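DNA damage response protein Rtt109, putative (Neosartorya fumigata, PDB 5ZB9) probably transfers the acetyl group of acetyl-CoA to histone lysines, acting as a histone H3K56 acetyltransferase linked to DNA damage and transcription regulation. Local coordinates at residues A[205-210]-A[218-223]; A[223-228]-A[233-238]; A[24-29]-A[447-452]. All coordinates share one frame; numbering follows the deposited sequence.

Interaction 1: A[205-210]-A[218-223]; sequences AFLIVP and RGFFPI
Leu207, near the end of strand 202-208, and Val209, just after it, reach toward two consecutive phenylalanines, Phe220 and Phe221, on the loop that follows helix 214-218. The strand belongs to the mixed sheet of the acetyltransferase fold, and the loop bends through a type I beta turn from Arg218 to Phe221, closed by the 3.1 Å hydrogen bond from Phe221 N to Arg218 O. CD2 of Leu207 touches both phenylalanines. Leu207 crosses Phe220 at about a right angle, and its CD2 lies 3.6 Å from Phe220 CB, the shortest approach of the pair. Past Phe221 it runs in the opposite direction, and the same CD2 meets the edge of that ring, near its plane, at 3.8 Å from CE1. The leucine holds CG anti to the backbone N (chi1 175°), which carries CD2 to Phe220 CB and Phe221 CE1.

Val209 meets Phe220 from the opposite direction. Its CG2 lies 3.8 Å from both CD2 and CE2 of the Phe220 ring, approaching it obliquely, while CG1 stands a little farther from CE2. Phe220 is thus touched at its CB by the leucine and on its ring by the valine. Beyond the two segments it packs on Ile166 and Lys167 of helix 162-177, and its side chain is about 9 Å from those of Trp168 and Arg171, both CoA-binding residues. Leu207 also packs on Leu319 of the adjacent antiparallel strand 317-324.

The CB of Phe221 does not aim at the strand, but the end of its ring comes nearer. The turn folds back over this ring, placing Arg218 CA 3.8 Å above one face, offset toward the rim.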
ATOM      1  N   ALA A 205      -4.649 -12.724   3.643  1.00 20.88           N
ATOM      2  CA  ALA A 205      -3.541 -11.805   3.895  1.00 16.16           C
ATOM      3  C   ALA A 205      -2.246 -12.583   4.081  1.00 21.23           C
ATOM      4  O   ALA A 205      -2.219 -13.600   4.787  1.00 22.27           O
ATOM      5  CB  ALA A 205      -3.828 -10.943   5.114  1.00 14.58           C
ATOM      6  N   PHE A 206      -1.179 -12.109   3.444  1.00 18.57           N
ATOM      7  CA  PHE A 206       0.127 -12.772   3.503  1.00 17.07           C
ATOM      8  C   PHE A 206       1.168 -11.849   4.118  1.00 21.54           C
ATOM      9  O   PHE A 206       1.253 -10.668   3.759  1.00 18.28           O
ATOM     10  CB  PHE A 206       0.579 -13.212   2.104  1.00 19.89           C
ATOM     11  CG  PHE A 206      -0.363 -14.182   1.429  1.00 22.48           C
ATOM     12  CD1 PHE A 206      -1.475 -13.725   0.735  1.00 17.91           C
ATOM     13  CD2 PHE A 206      -0.129 -15.551   1.484  1.00 24.27           C
ATOM     14  CE1 PHE A 206      -2.336 -14.612   0.117  1.00 26.49           C
ATOM     15  CE2 PHE A 206      -0.990 -16.452   0.864  1.00 25.87           C
ATOM     16  CZ  PHE A 206      -2.094 -15.985   0.178  1.00 24.71           C
ATOM     17  N   LEU A 207       1.954 -12.383   5.048  1.00 19.74           N
ATOM     18  CA  LEU A 207       2.960 -11.592   5.732  1.00 16.57           C
ATOM     19  C   LEU A 207       4.287 -12.324   5.789  1.00 18.56           C
ATOM     20  O   LEU A 207       4.339 -13.501   6.134  1.00 19.37           O
ATOM     21  CB  LEU A 207       2.502 -11.240   7.149  1.00 14.47           C
ATOM     22  CG  LEU A 207       3.563 -10.502   7.975  1.00 16.18           C
ATOM     23  CD1 LEU A 207       3.779  -9.092   7.438  1.00 14.40           C
ATOM     24  CD2 LEU A 207       3.242 -10.493   9.475  1.00 11.36           C
ATOM     25  N   ILE A 208       5.358 -11.619   5.443  1.00 19.15           N
ATOM     26  CA  ILE A 208       6.704 -12.143   5.606  1.00 19.08           C
ATOM     27  C   ILE A 208       7.585 -11.130   6.334  1.00 20.96           C
ATOM     28  O   ILE A 208       7.661  -9.964   5.952  1.00 21.77           O
ATOM     29  CB  ILE A 208       7.343 -12.498   4.256  1.00 20.76           C
ATOM     30  CG1 ILE A 208       6.783 -13.824   3.738  1.00 20.25           C
ATOM     31  CG2 ILE A 208       8.855 -12.616   4.390  1.00 18.81           C
ATOM     32  CD1 ILE A 208       7.489 -14.307   2.483  1.00 23.16           C
ATOM     33  N   VAL A 209       8.233 -11.583   7.396  1.00 19.10           N
ATOM     34  CA  VAL A 209       9.193 -10.768   8.118  1.00 20.24           C
ATOM     35  C   VAL A 209      10.516 -11.507   8.151  1.00 21.23           C
ATOM     36  O   VAL A 209      10.741 -12.322   9.039  1.00 24.66           O
ATOM     37  CB  VAL A 209       8.725 -10.479   9.553  1.00 21.81           C
ATOM     38  CG1 VAL A 209       9.663  -9.495  10.238  1.00 18.93           C
ATOM     39  CG2 VAL A 209       7.297  -9.961   9.547  1.00 17.31           C
ATOM     40  N   PRO A 210      11.387 -11.240   7.168  1.00 29.79           N
ATOM     41  CA  PRO A 210      12.673 -11.947   7.047  1.00 27.70           C
ATOM     42  C   PRO A 210      13.462 -11.895   8.351  1.00 27.43           C
ATOM     43  O   PRO A 210      13.609 -10.814   8.927  1.00 27.35           O
ATOM     44  CB  PRO A 210      13.399 -11.182   5.933  1.00 23.90           C
ATOM     45  CG  PRO A 210      12.305 -10.507   5.161  1.00 27.09           C
ATOM     46  CD  PRO A 210      11.249 -10.161   6.174  1.00 25.03           C
ATOM     47  N   ARG A 218       3.825 -15.224  13.524  1.00 26.65           N
ATOM     48  CA  ARG A 218       2.412 -15.230  13.916  1.00 25.80           C
ATOM     49  C   ARG A 218       2.160 -14.224  15.039  1.00 26.98           C
ATOM     50  O   ARG A 218       1.025 -13.795  15.262  1.00 28.59           O
ATOM     51  CB  ARG A 218       1.957 -16.629  14.345  1.00 29.75           C
ATOM     52  CG  ARG A 218       1.933 -17.645  13.212  1.00 37.84           C
ATOM     53  CD  ARG A 218       1.522 -19.038  13.694  1.00 53.19           C
ATOM     54  NE  ARG A 218       0.118 -19.096  14.093  1.00 63.34           N
ATOM     55  CZ  ARG A 218      -0.306 -19.101  15.353  1.00 66.93           C
ATOM     56  NH1 ARG A 218       0.568 -19.066  16.351  1.00 62.61           N
ATOM     57  NH2 ARG A 218      -1.605 -19.150  15.619  1.00 63.56           N
ATOM     58  N   GLY A 219       3.223 -13.831  15.734  1.00 22.63           N
ATOM     59  CA  GLY A 219       3.109 -12.800  16.749  1.00 22.84           C
ATOM     60  C   GLY A 219       2.657 -11.470  16.171  1.00 25.94           C
ATOM     61  O   GLY A 219       2.152 -10.615  16.892  1.00 27.54           O
ATOM     62  N   PHE A 220       2.830 -11.289  14.864  1.00 20.20           N
ATOM     63  CA  PHE A 220       2.454 -10.031  14.237  1.00 19.37           C
ATOM     64  C   PHE A 220       0.991 -10.034  13.803  1.00 22.70           C
ATOM     65  O   PHE A 220       0.410  -8.972  13.580  1.00 18.01           O
ATOM     66  CB  PHE A 220       3.354  -9.733  13.036  1.00 20.72           C
ATOM     67  CG  PHE A 220       4.799  -9.540  13.393  1.00 20.84           C
ATOM     68  CD1 PHE A 220       5.204  -8.434  14.130  1.00 23.57           C
ATOM     69  CD2 PHE A 220       5.757 -10.457  12.988  1.00 17.95           C
ATOM     70  CE1 PHE A 220       6.539  -8.254  14.469  1.00 22.77           C
ATOM     71  CE2 PHE A 220       7.093 -10.284  13.324  1.00 22.57           C
ATOM     72  CZ  PHE A 220       7.482  -9.178  14.070  1.00 21.46           C
ATOM     73  N   PHE A 221       0.403 -11.225  13.681  1.00 19.14           N
ATOM     74  CA  PHE A 221      -0.983 -11.350  13.231  1.00 23.31           C
ATOM     75  C   PHE A 221      -1.951 -10.722  14.238  1.00 18.30           C
ATOM     76  O   PHE A 221      -1.705 -10.764  15.436  1.00 24.05           O
ATOM     77  CB  PHE A 221      -1.365 -12.826  13.012  1.00 20.90           C
ATOM     78  CG  PHE A 221      -0.596 -13.517  11.908  1.00 25.70           C
ATOM     79  CD1 PHE A 221       0.238 -12.809  11.055  1.00 19.18           C
ATOM     80  CD2 PHE A 221      -0.722 -14.891  11.723  1.00 22.60           C
ATOM     81  CE1 PHE A 221       0.932 -13.460  10.046  1.00 19.81           C
ATOM     82  CE2 PHE A 221      -0.027 -15.545  10.716  1.00 19.78           C
ATOM     83  CZ  PHE A 221       0.795 -14.835   9.878  1.00 20.88           C
ATOM     84  N   PRO A 222      -3.068 -10.157  13.758  1.00 22.24           N
ATOM     85  CA  PRO A 222      -4.109  -9.668  14.678  1.00 24.23           C
ATOM     86  C   PRO A 222      -4.731 -10.812  15.495  1.00 25.69           C
ATOM     87  O   PRO A 222      -4.758 -11.947  15.019  1.00 24.31           O
ATOM     88  CB  PRO A 222      -5.151  -9.043  13.742  1.00 17.82           C
ATOM     89  CG  PRO A 222      -4.480  -8.921  12.407  1.00 22.82           C
ATOM     90  CD  PRO A 222      -3.434  -9.971  12.345  1.00 19.50           C
ATOM     91  N   ILE A 223      -5.241 -10.517  16.690  1.00 23.83           N
ATOM     92  CA  ILE A 223      -5.776 -11.558  17.574  1.00 25.60           C
ATOM     93  C   ILE A 223      -6.991 -12.268  16.961  1.00 24.46           C
ATOM     94  O   ILE A 223      -7.297 -13.411  17.309  1.00 25.04           O
ATOM     95  CB  ILE A 223      -6.141 -10.981  18.976  1.00 29.14           C
ATOM     96  CG1 ILE A 223      -6.600 -12.093  19.935  1.00 34.87           C
ATOM     97  CG2 ILE A 223      -7.182  -9.875  18.869  1.00 19.23           C
ATOM     98  CD1 ILE A 223      -5.606 -13.252  20.076  1.00 32.75           C
TER

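Interaction 2: A[223-228]-A[233-238]; sequences ITARSD and PRWLNS
Asp228 lays its carboxylate against the aliphatic start of Arg234: OD1 is 3.5 Å from Arg234 CG. The two side chains cross at about a right angle, with carboxylate and guanidinium planes 66° apart, and the charged ends do not meet, since Asp228 OD1 and Arg234 NH1 remain 5.4 Å from each other. Two waters join the residues instead. One donates to Asp228 OD2 and accepts from the backbone N of Arg234, at 2.7 and 2.6 Å respectively. The other donates to OD1 and lies in the guanidinium plane at its edge, where its bond from Arg234 NH1 is weak. On the 223-226 run, the methyl CB of Ala225 sits 4.2 Å from Trp235 CD1, meeting the indole obliquely.

These contacts bring a short run with helical backbone angles (223-226) against strand 235-236, which pairs in parallel with strand 202-208 in the sheet of the acetyltransferase fold. The connection from strand 202-208 to strand 235-236 passes through helix 214-218 and this run.

In the second shell, the direct ionic partner of Asp228 OD1 is Arg178 NH1, which forms a salt bridge with it, while Arg234 is reached through water. The Arg234 chain bends at chi2 and chi3 (-57° and -51°), turning its end away from the aspartate, and its NH2 is held by the carbonyl oxygens of Ala203 and Tyr180. Trp235 is positioned by the hydrogen bond of its NE1 to Asp174 OD1, with OG1 of Thr224 hydrogen-bonded to Asp174 OD2, and its indole packs on Cys170, Ile173 and Leu177 of helix 162-177, about 7 Å, side chain to side chain, from the CoA-binding residue Arg171.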
ATOM      1  N   ILE A 223      -5.241 -10.517  16.690  1.00 23.83           N
ATOM      2  CA  ILE A 223      -5.776 -11.558  17.574  1.00 25.60           C
ATOM      3  C   ILE A 223      -6.991 -12.268  16.961  1.00 24.46           C
ATOM      4  O   ILE A 223      -7.297 -13.411  17.309  1.00 25.04           O
ATOM      5  CB  ILE A 223      -6.141 -10.981  18.976  1.00 29.14           C
ATOM      6  CG1 ILE A 223      -6.600 -12.093  19.935  1.00 34.87           C
ATOM      7  CG2 ILE A 223      -7.182  -9.875  18.869  1.00 19.23           C
ATOM      8  CD1 ILE A 223      -5.606 -13.252  20.076  1.00 32.75           C
ATOM      9  N   THR A 224      -7.653 -11.613  16.016  1.00 21.10           N
ATOM     10  CA  THR A 224      -8.717 -12.265  15.255  1.00 22.78           C
ATOM     11  C   THR A 224      -8.285 -13.600  14.624  1.00 25.68           C
ATOM     12  O   THR A 224      -9.114 -14.484  14.413  1.00 32.34           O
ATOM     13  CB  THR A 224      -9.239 -11.346  14.139  1.00 26.72           C
ATOM     14  OG1 THR A 224      -8.141 -10.900  13.334  1.00 28.42           O
ATOM     15  CG2 THR A 224      -9.937 -10.138  14.728  1.00 15.54           C
ATOM     16  N   ALA A 225      -6.994 -13.750  14.336  1.00 24.83           N
ATOM     17  CA  ALA A 225      -6.490 -14.951  13.669  1.00 29.06           C
ATOM     18  C   ALA A 225      -6.521 -16.176  14.580  1.00 34.01           C
ATOM     19  O   ALA A 225      -6.436 -17.316  14.106  1.00 30.60           O
ATOM     20  CB  ALA A 225      -5.073 -14.723  13.155  1.00 22.45           C
ATOM     21  N   ARG A 226      -6.641 -15.942  15.881  1.00 28.98           N
ATOM     22  CA  ARG A 226      -6.674 -17.034  16.841  1.00 31.65           C
ATOM     23  C   ARG A 226      -7.900 -17.922  16.628  1.00 36.06           C
ATOM     24  O   ARG A 226      -7.845 -19.138  16.833  1.00 36.46           O
ATOM     25  CB  ARG A 226      -6.654 -16.493  18.272  1.00 32.38           C
ATOM     26  CG  ARG A 226      -6.256 -17.532  19.316  1.00 41.11           C
ATOM     27  CD  ARG A 226      -6.239 -16.937  20.711  1.00 43.73           C
ATOM     28  NE  ARG A 226      -7.458 -16.174  20.960  1.00 49.97           N
ATOM     29  CZ  ARG A 226      -7.723 -15.534  22.093  1.00 53.79           C
ATOM     30  NH1 ARG A 226      -6.852 -15.569  23.099  1.00 50.97           N
ATOM     31  NH2 ARG A 226      -8.858 -14.858  22.216  1.00 48.59           N
ATOM     32  N   SER A 227      -8.995 -17.312  16.190  1.00 29.95           N
ATOM     33  CA  SER A 227     -10.265 -18.019  16.094  1.00 39.62           C
ATOM     34  C   SER A 227     -10.649 -18.450  14.672  1.00 33.82           C
ATOM     35  O   SER A 227     -11.718 -19.026  14.471  1.00 37.70           O
ATOM     36  CB  SER A 227     -11.381 -17.155  16.687  1.00 37.45           C
ATOM     37  OG  SER A 227     -11.462 -15.911  16.025  1.00 43.80           O
ATOM     38  N   ASP A 228      -9.795 -18.179  13.691  1.00 28.16           N
ATOM     39  CA  ASP A 228     -10.021 -18.707  12.349  1.00 25.30           C
ATOM     40  C   ASP A 228      -9.767 -20.206  12.375  1.00 28.60           C
ATOM     41  O   ASP A 228      -8.892 -20.671  13.103  1.00 27.56           O
ATOM     42  CB  ASP A 228      -9.117 -18.024  11.320  1.00 25.63           C
ATOM     43  CG  ASP A 228      -9.377 -16.528  11.210  1.00 29.88           C
ATOM     44  OD1 ASP A 228     -10.548 -16.125  11.038  1.00 35.93           O
ATOM     45  OD2 ASP A 228      -8.409 -15.751  11.303  1.00 30.29           O
ATOM     46  N   PRO A 233      -7.429 -20.362   7.064  1.00 25.24           N
ATOM     47  CA  PRO A 233      -6.741 -19.235   7.708  1.00 27.10           C
ATOM     48  C   PRO A 233      -6.857 -17.965   6.872  1.00 25.06           C
ATOM     49  O   PRO A 233      -6.945 -18.033   5.641  1.00 20.99           O
ATOM     50  CB  PRO A 233      -5.285 -19.712   7.807  1.00 28.32           C
ATOM     51  CG  PRO A 233      -5.140 -20.695   6.676  1.00 29.56           C
ATOM     52  CD  PRO A 233      -6.485 -21.358   6.521  1.00 27.56           C
ATOM     53  N   ARG A 234      -6.891 -16.817   7.539  1.00 25.91           N
ATOM     54  CA  ARG A 234      -6.970 -15.544   6.840  1.00 21.07           C
ATOM     55  C   ARG A 234      -5.596 -14.865   6.813  1.00 23.69           C
ATOM     56  O   ARG A 234      -5.351 -13.987   5.985  1.00 21.70           O
ATOM     57  CB  ARG A 234      -8.011 -14.636   7.496  1.00 27.16           C
ATOM     58  CG  ARG A 234      -9.349 -15.310   7.824  1.00 30.17           C
ATOM     59  CD  ARG A 234     -10.023 -15.941   6.603  1.00 29.04           C
ATOM     60  NE  ARG A 234     -10.140 -15.037   5.458  1.00 23.98           N
ATOM     61  CZ  ARG A 234     -11.087 -14.116   5.330  1.00 24.55           C
ATOM     62  NH1 ARG A 234     -11.989 -13.967   6.282  1.00 29.20           N
ATOM     63  NH2 ARG A 234     -11.132 -13.339   4.259  1.00 22.26           N
ATOM     64  N   TRP A 235      -4.708 -15.274   7.723  1.00 19.11           N
ATOM     65  CA  TRP A 235      -3.321 -14.804   7.728  1.00 19.78           C
ATOM     66  C   TRP A 235      -2.352 -15.958   7.506  1.00 22.72           C
ATOM     67  O   TRP A 235      -2.422 -16.986   8.179  1.00 23.70           O
ATOM     68  CB  TRP A 235      -2.994 -14.083   9.037  1.00 16.84           C
ATOM     69  CG  TRP A 235      -3.700 -12.768   9.135  1.00 20.85           C
ATOM     70  CD1 TRP A 235      -4.957 -12.550   9.610  1.00 18.71           C
ATOM     71  CD2 TRP A 235      -3.201 -11.492   8.713  1.00 16.57           C
ATOM     72  NE1 TRP A 235      -5.273 -11.216   9.521  1.00 21.34           N
ATOM     73  CE2 TRP A 235      -4.210 -10.546   8.978  1.00 19.44           C
ATOM     74  CE3 TRP A 235      -1.998 -11.060   8.149  1.00 21.72           C
ATOM     75  CZ2 TRP A 235      -4.053  -9.188   8.696  1.00 19.60           C
ATOM     76  CZ3 TRP A 235      -1.843  -9.707   7.867  1.00 20.47           C
ATOM     77  CH2 TRP A 235      -2.865  -8.791   8.139  1.00 22.19           C
ATOM     78  N   LEU A 236      -1.450 -15.783   6.549  1.00 21.18           N
ATOM     79  CA  LEU A 236      -0.470 -16.810   6.225  1.00 19.63           C
ATOM     80  C   LEU A 236       0.919 -16.212   6.219  1.00 23.07           C
ATOM     81  O   LEU A 236       1.118 -15.105   5.721  1.00 20.14           O
ATOM     82  CB  LEU A 236      -0.768 -17.440   4.869  1.00 19.36           C
ATOM     83  CG  LEU A 236      -1.969 -18.373   4.794  1.00 22.43           C
ATOM     84  CD1 LEU A 236      -2.188 -18.837   3.372  1.00 18.15           C
ATOM     85  CD2 LEU A 236      -1.746 -19.551   5.706  1.00 20.91           C
ATOM     86  N   ASN A 237       1.878 -16.949   6.769  1.00 25.19           N
ATOM     87  CA  ASN A 237       3.273 -16.538   6.731  1.00 20.54           C
ATOM     88  C   ASN A 237       3.953 -17.045   5.463  1.00 21.68           C
ATOM     89  O   ASN A 237       4.758 -17.965   5.512  1.00 28.82           O
ATOM     90  CB  ASN A 237       4.011 -17.042   7.980  1.00 16.56           C
ATOM     91  CG  ASN A 237       5.494 -16.679   7.985  1.00 23.60           C
ATOM     92  OD1 ASN A 237       6.313 -17.406   8.548  1.00 24.70           O
ATOM     93  ND2 ASN A 237       5.846 -15.563   7.351  1.00 17.25           N
ATOM     94  N   SER A 238       3.627 -16.445   4.326  1.00 23.07           N
ATOM     95  CA  SER A 238       4.302 -16.795   3.080  1.00 25.81           C
ATOM     96  C   SER A 238       4.094 -15.737   2.003  1.00 24.55           C
ATOM     97  O   SER A 238       3.404 -14.744   2.216  1.00 26.76           O
ATOM     98  CB  SER A 238       3.821 -18.160   2.574  1.00 30.38           C
ATOM     99  OG  SER A 238       2.408 -18.210   2.519  1.00 31.31           O
TER
HETATM  100  O   HOH W   1      -6.149 -16.570  10.021  1.00 26.83           O
HETATM  101  O   HOH W   2     -12.652 -16.082   8.912  1.00 40.36           O

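Interaction 3: A[24-29]-A[447-452]; sequences TIRHIS and KAWAEK
A sheet strand covered by a C-terminal helix brings Arg26 and Ile28 of strand 22-35 against Trp449 and Ala450 of helix 439-457. Arg26 stretches out from CG to NE, and its CD comes to 4.1 Å from Trp449 CZ3. The two side chains slide past each other in opposite directions with their planes 87° apart, nearly perpendicular, so guanidinium and indole do not stack. The cation's face is met by a methyl instead: Ala450 CB lies 3.7 Å above the guanidinium plane, over its centre.

Ile28, two residues on along the same side of the strand, places CD1 at 4.3 Å from Trp449 CZ2, approaching the ring obliquely. CG of Trp449 is anti to the backbone N (chi1 -178°), and this carries the ring's far end toward the strand although CB does not aim at it. This is alpha-on-beta packing in the acetyltransferase fold: the segment axes approach to 11.2 Å at an angle of 44°.

Polar ends are satisfied around this packing. A water donates to Ala450 O at 3.1 Å and accepts a weak bond from Arg26 NE, bridging strand and helix. Arg26 NH1 forms a salt bridge with Glu70 OE1. Trp449 NE1 is bonded to the carbonyl oxygen of Ala427 on helix 421-432, whose Phe430 and Leu431 also pack against the indole.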
ATOM      1  N   THR A  24     -10.778  17.508   8.377  1.00 26.31           N
ATOM      2  CA  THR A  24     -10.893  17.982   7.005  1.00 23.37           C
ATOM      3  C   THR A  24     -10.003  17.110   6.133  1.00 23.66           C
ATOM      4  O   THR A  24      -8.882  16.789   6.522  1.00 23.10           O
ATOM      5  CB  THR A  24     -10.477  19.462   6.875  1.00 24.81           C
ATOM      6  OG1 THR A  24     -11.322  20.266   7.706  1.00 31.29           O
ATOM      7  CG2 THR A  24     -10.572  19.938   5.432  1.00 22.62           C
ATOM      8  N   ILE A  25     -10.499  16.718   4.963  1.00 23.05           N
ATOM      9  CA  ILE A  25      -9.716  15.870   4.078  1.00 24.14           C
ATOM     10  C   ILE A  25      -9.470  16.511   2.719  1.00 25.23           C
ATOM     11  O   ILE A  25     -10.329  17.203   2.163  1.00 25.72           O
ATOM     12  CB  ILE A  25     -10.389  14.493   3.869  1.00 17.27           C
ATOM     13  CG1 ILE A  25     -11.791  14.658   3.281  1.00 16.94           C
ATOM     14  CG2 ILE A  25     -10.453  13.749   5.171  1.00 16.06           C
ATOM     15  CD1 ILE A  25     -12.378  13.378   2.780  1.00 18.76           C
ATOM     16  N   ARG A  26      -8.273  16.284   2.200  1.00 21.36           N
ATOM     17  CA  ARG A  26      -7.946  16.676   0.845  1.00 22.67           C
ATOM     18  C   ARG A  26      -7.308  15.476   0.158  1.00 28.51           C
ATOM     19  O   ARG A  26      -6.223  15.018   0.517  1.00 27.99           O
ATOM     20  CB  ARG A  26      -7.026  17.900   0.826  1.00 22.47           C
ATOM     21  CG  ARG A  26      -7.699  19.149   1.398  1.00 26.62           C
ATOM     22  CD  ARG A  26      -6.773  20.365   1.487  1.00 24.52           C
ATOM     23  NE  ARG A  26      -7.505  21.553   1.924  1.00 27.74           N
ATOM     24  CZ  ARG A  26      -7.639  21.931   3.193  1.00 29.77           C
ATOM     25  NH1 ARG A  26      -7.078  21.225   4.164  1.00 27.26           N
ATOM     26  NH2 ARG A  26      -8.333  23.019   3.493  1.00 31.99           N
ATOM     27  N   HIS A  27      -8.030  14.948  -0.812  1.00 22.27           N
ATOM     28  CA  HIS A  27      -7.595  13.806  -1.569  1.00 19.15           C
ATOM     29  C   HIS A  27      -7.216  14.289  -2.966  1.00 27.58           C
ATOM     30  O   HIS A  27      -8.066  14.745  -3.725  1.00 25.10           O
ATOM     31  CB  HIS A  27      -8.717  12.763  -1.600  1.00 23.52           C
ATOM     32  CG  HIS A  27      -8.469  11.619  -2.532  1.00 24.24           C
ATOM     33  ND1 HIS A  27      -9.482  10.802  -2.983  1.00 25.53           N
ATOM     34  CD2 HIS A  27      -7.331  11.154  -3.099  1.00 23.24           C
ATOM     35  CE1 HIS A  27      -8.980   9.884  -3.789  1.00 28.09           C
ATOM     36  NE2 HIS A  27      -7.676  10.078  -3.879  1.00 26.59           N
ATOM     37  N   ILE A  28      -5.938  14.227  -3.308  1.00 21.59           N
ATOM     38  CA  ILE A  28      -5.562  14.610  -4.654  1.00 26.45           C
ATOM     39  C   ILE A  28      -5.025  13.386  -5.365  1.00 26.16           C
ATOM     40  O   ILE A  28      -4.455  12.499  -4.742  1.00 27.13           O
ATOM     41  CB  ILE A  28      -4.531  15.768  -4.673  1.00 29.14           C
ATOM     42  CG1 ILE A  28      -3.210  15.344  -4.048  1.00 26.86           C
ATOM     43  CG2 ILE A  28      -5.083  17.000  -3.942  1.00 26.72           C
ATOM     44  CD1 ILE A  28      -2.164  16.424  -4.126  1.00 31.62           C
ATOM     45  N   SER A  29      -5.245  13.319  -6.670  1.00 25.18           N
ATOM     46  CA  SER A  29      -4.779  12.178  -7.439  1.00 30.11           C
ATOM     47  C   SER A  29      -4.272  12.607  -8.804  1.00 31.23           C
ATOM     48  O   SER A  29      -4.439  13.758  -9.205  1.00 32.48           O
ATOM     49  CB  SER A  29      -5.891  11.135  -7.592  1.00 28.75           C
ATOM     50  OG  SER A  29      -6.903  11.574  -8.481  1.00 32.84           O
ATOM     51  N   LYS A 447      -2.017  25.823   5.970  1.00 36.76           N
ATOM     52  CA  LYS A 447      -2.672  26.858   5.174  1.00 36.00           C
ATOM     53  C   LYS A 447      -1.966  27.071   3.840  1.00 33.70           C
ATOM     54  O   LYS A 447      -2.605  27.239   2.802  1.00 38.69           O
ATOM     55  CB  LYS A 447      -2.725  28.173   5.948  1.00 45.70           C
ATOM     56  CG  LYS A 447      -3.247  29.346   5.134  1.00 46.16           C
ATOM     57  CD  LYS A 447      -3.497  30.546   6.025  1.00 52.93           C
ATOM     58  CE  LYS A 447      -4.060  31.716   5.243  1.00 59.42           C
ATOM     59  NZ  LYS A 447      -4.446  32.835   6.148  1.00 74.95           N
ATOM     60  N   ALA A 448      -0.642  27.045   3.873  1.00 33.32           N
ATOM     61  CA  ALA A 448       0.152  27.261   2.672  1.00 33.04           C
ATOM     62  C   ALA A 448      -0.038  26.140   1.656  1.00 31.17           C
ATOM     63  O   ALA A 448      -0.245  26.403   0.470  1.00 34.74           O
ATOM     64  CB  ALA A 448       1.628  27.409   3.035  1.00 30.11           C
ATOM     65  N   TRP A 449       0.037  24.891   2.114  1.00 33.47           N
ATOM     66  CA  TRP A 449      -0.125  23.751   1.212  1.00 31.53           C
ATOM     67  C   TRP A 449      -1.553  23.685   0.647  1.00 31.09           C
ATOM     68  O   TRP A 449      -1.751  23.347  -0.519  1.00 25.85           O
ATOM     69  CB  TRP A 449       0.226  22.439   1.922  1.00 24.93           C
ATOM     70  CG  TRP A 449       0.117  21.230   1.017  1.00 29.81           C
ATOM     71  CD1 TRP A 449       1.003  20.841   0.051  1.00 32.31           C
ATOM     72  CD2 TRP A 449      -0.942  20.265   0.994  1.00 24.73           C
ATOM     73  NE1 TRP A 449       0.559  19.700  -0.573  1.00 28.21           N
ATOM     74  CE2 TRP A 449      -0.632  19.324  -0.010  1.00 27.41           C
ATOM     75  CE3 TRP A 449      -2.123  20.106   1.727  1.00 26.45           C
ATOM     76  CZ2 TRP A 449      -1.461  18.239  -0.303  1.00 27.29           C
ATOM     77  CZ3 TRP A 449      -2.949  19.029   1.432  1.00 26.36           C
ATOM     78  CH2 TRP A 449      -2.613  18.111   0.427  1.00 27.35           C
ATOM     79  N   ALA A 450      -2.538  24.018   1.481  1.00 30.66           N
ATOM     80  CA  ALA A 450      -3.937  23.969   1.075  1.00 33.35           C
ATOM     81  C   ALA A 450      -4.199  24.944  -0.061  1.00 37.02           C
ATOM     82  O   ALA A 450      -4.936  24.639  -1.003  1.00 35.34           O
ATOM     83  CB  ALA A 450      -4.850  24.269   2.259  1.00 28.15           C
ATOM     84  N   GLU A 451      -3.580  26.116   0.028  1.00 38.72           N
ATOM     85  CA  GLU A 451      -3.716  27.130  -1.009  1.00 36.10           C
ATOM     86  C   GLU A 451      -2.995  26.719  -2.284  1.00 32.14           C
ATOM     87  O   GLU A 451      -3.503  26.932  -3.387  1.00 35.52           O
ATOM     88  CB  GLU A 451      -3.190  28.469  -0.508  1.00 39.07           C
ATOM     89  CG  GLU A 451      -4.065  29.094   0.555  1.00 43.79           C
ATOM     90  CD  GLU A 451      -3.411  30.291   1.211  1.00 54.60           C
ATOM     91  OE1 GLU A 451      -2.202  30.506   0.978  1.00 54.00           O
ATOM     92  OE2 GLU A 451      -4.106  31.018   1.956  1.00 64.49           O
ATOM     93  N   LYS A 452      -1.810  26.135  -2.127  1.00 31.99           N
ATOM     94  CA  LYS A 452      -1.031  25.645  -3.260  1.00 29.84           C
ATOM     95  C   LYS A 452      -1.798  24.585  -4.037  1.00 33.99           C
ATOM     96  O   LYS A 452      -1.813  24.584  -5.273  1.00 34.56           O
ATOM     97  CB  LYS A 452       0.298  25.071  -2.779  1.00 29.02           C
ATOM     98  CG  LYS A 452       1.143  24.479  -3.884  1.00 29.03           C
ATOM     99  CD  LYS A 452       1.642  25.554  -4.816  1.00 37.01           C
ATOM    100  CE  LYS A 452       2.443  24.955  -5.955  1.00 39.34           C
ATOM    101  NZ  LYS A 452       2.746  25.977  -6.999  1.00 48.59           N
TER
HETATM  102  O   HOH W   3      -7.823  24.485   0.131  1.00 39.62           O

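Overall arrangement
Interactions 1 and 2 are consecutive along the chain, share Ile223 and have centres 8 Å apart. They meet where strand 202-208 runs beside strand 235-236 and its flanking residues: Ala205 N to Arg234 O and Leu207 O to the side-chain ND2 of Asn237, both 2.8 Å, are probable hydrogen bonds, and Pro222 CD packs at 3.5 Å on Trp235 CE2. Both contacts border helix 162-177, which carries the CoA-binding residues Trp168 and Arg171, although no CoA is bound there in the model. Interaction 3 reaches the same sheet on the opposite side of the chain's centre, 35 and 38 Å from interactions 1 and 2 between centres, and lies away from the annotated sites. In sequence it encloses both.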